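Local atomic coordinates of alpha-L-rhamnosidase (Streptomyces avermitilis, PDB entry 3W5M), a protein that hydrolyses terminal non-reducing alpha-L-rhamnose from plant glycosides such as naringin, rutin and hesperidin, and from gum arabic. Residues Glu991-Ala996 against Asp1014-Phe1019. Sequence-based numbering, arbitrary orientation.
Sequences EVWIPA and DGCAVF
The backbone N of F1019 donates to V992 O over 2.7 Å at 171°, and V992 N returns a bond to F1019 O, which makes V992 and F1019 an antiparallel hydrogen-bonded pair. I994 and A1017 repeat the pattern, although the bond from A1017 N to I994 O is more bent, at 138°. Past the strand end, A996 N reaches G1015 O at 2.7 Å.

W993 and V1018, a non-hydrogen-bonded pair, put their side chains alongside each other on one face of the sheet. V1018 CG2, anti to its own carbonyl carbon, sits 3.9 Å from the centroid of the six-membered ring of W993, only 12° off its normal, a CH-pi contact. At the ring edge, C1016 SG lies 3.8 Å from W993 CE3. W993 NE1 donates to E991 OE1 at 2.8 Å, nearly in the indole plane but from above the carboxylate plane, which helps to fix the ring's rotation. An alanine in place of W993 would probably leave E991 OE1 without this donor and V1018 CG2 without the ring it packs on.

On the other face, I994 CG1 meets the edge of the F1019 ring at CE2, 3.8 Å away. V992, I994 and F1019 also touch F1028 of strand 1024-1030, so this face packs against the second sheet, the facing-sheet arrangement of the C-terminal beta-sandwich.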
# COMPACT_ATOMS: atom_id res chain seq x y z
N GLU A 991 6.98 -15.85 -31.46
CA GLU A 991 8.21 -16.49 -31.88
C GLU A 991 8.48 -17.61 -30.89
O GLU A 991 8.62 -17.37 -29.70
CB GLU A 991 9.33 -15.49 -31.86
CG GLU A 991 10.68 -16.06 -32.25
CD GLU A 991 11.76 -15.02 -32.09
OE1 GLU A 991 12.23 -14.82 -30.94
OE2 GLU A 991 12.13 -14.40 -33.11
N VAL A 992 8.54 -18.85 -31.38
CA VAL A 992 8.62 -20.02 -30.53
C VAL A 992 9.99 -20.66 -30.72
O VAL A 992 10.45 -20.81 -31.86
CB VAL A 992 7.49 -21.01 -30.85
CG1 VAL A 992 7.55 -22.22 -29.93
CG2 VAL A 992 6.14 -20.32 -30.72
N TRP A 993 10.65 -20.98 -29.61
CA TRP A 993 11.95 -21.65 -29.61
C TRP A 993 11.80 -23.02 -29.00
O TRP A 993 11.38 -23.14 -27.84
CB TRP A 993 12.95 -20.87 -28.78
CG TRP A 993 13.19 -19.50 -29.24
CD1 TRP A 993 12.28 -18.48 -29.35
CD2 TRP A 993 14.45 -18.95 -29.65
NE1 TRP A 993 12.89 -17.34 -29.80
CE2 TRP A 993 14.22 -17.59 -29.99
CE3 TRP A 993 15.75 -19.47 -29.76
CZ2 TRP A 993 15.24 -16.74 -30.44
CZ3 TRP A 993 16.77 -18.63 -30.21
CH2 TRP A 993 16.50 -17.27 -30.54
N ILE A 994 12.13 -24.06 -29.76
CA ILE A 994 11.98 -25.43 -29.28
C ILE A 994 13.34 -26.11 -29.25
O ILE A 994 13.90 -26.36 -30.32
CB ILE A 994 11.06 -26.27 -30.20
CG1 ILE A 994 9.76 -25.53 -30.50
CG2 ILE A 994 10.78 -27.64 -29.58
CD1 ILE A 994 8.77 -25.53 -29.35
N PRO A 995 13.90 -26.39 -28.04
CA PRO A 995 15.19 -27.09 -27.98
C PRO A 995 15.13 -28.41 -28.74
O PRO A 995 14.19 -29.20 -28.57
CB PRO A 995 15.41 -27.32 -26.47
CG PRO A 995 14.11 -26.98 -25.80
CD PRO A 995 13.43 -25.99 -26.70
N ALA A 996 16.12 -28.61 -29.61
CA ALA A 996 16.17 -29.80 -30.45
C ALA A 996 17.60 -30.18 -30.80
O ALA A 996 18.38 -29.33 -31.26
CB ALA A 996 15.35 -29.60 -31.72
N ASP A 1014 21.07 -21.45 -31.00
CA ASP A 1014 21.32 -21.94 -29.63
C ASP A 1014 20.61 -23.25 -29.27
O ASP A 1014 20.03 -23.38 -28.20
CB ASP A 1014 20.96 -20.86 -28.58
CG ASP A 1014 21.45 -19.47 -28.95
OD1 ASP A 1014 22.39 -19.33 -29.76
OD2 ASP A 1014 20.87 -18.49 -28.42
N GLY A 1015 20.66 -24.22 -30.19
CA GLY A 1015 20.16 -25.57 -29.92
C GLY A 1015 18.66 -25.75 -30.07
O GLY A 1015 18.10 -26.77 -29.66
N CYS A 1016 18.00 -24.75 -30.66
CA CYS A 1016 16.57 -24.83 -30.91
C CYS A 1016 16.13 -24.43 -32.32
O CYS A 1016 16.78 -23.61 -32.99
CB CYS A 1016 15.73 -24.08 -29.85
SG CYS A 1016 16.57 -23.02 -28.66
N ALA A 1017 15.05 -25.04 -32.76
CA ALA A 1017 14.30 -24.58 -33.91
C ALA A 1017 13.52 -23.33 -33.49
O ALA A 1017 12.90 -23.31 -32.42
CB ALA A 1017 13.34 -25.67 -34.38
N VAL A 1018 13.58 -22.29 -34.32
CA VAL A 1018 12.85 -21.05 -34.08
C VAL A 1018 11.70 -21.00 -35.07
O VAL A 1018 11.92 -21.07 -36.29
CB VAL A 1018 13.75 -19.82 -34.32
CG1 VAL A 1018 12.98 -18.53 -34.06
CG2 VAL A 1018 15.01 -19.90 -33.47
N PHE A 1019 10.48 -20.86 -34.56
CA PHE A 1019 9.29 -20.78 -35.39
C PHE A 1019 8.65 -19.41 -35.30
O PHE A 1019 8.76 -18.72 -34.27
CB PHE A 1019 8.29 -21.86 -34.98
CG PHE A 1019 8.78 -23.25 -35.19
CD1 PHE A 1019 8.69 -23.85 -36.44
CD2 PHE A 1019 9.32 -23.98 -34.14
CE1 PHE A 1019 9.14 -25.15 -36.64
CE2 PHE A 1019 9.77 -25.29 -34.33
CZ PHE A 1019 9.67 -25.88 -35.58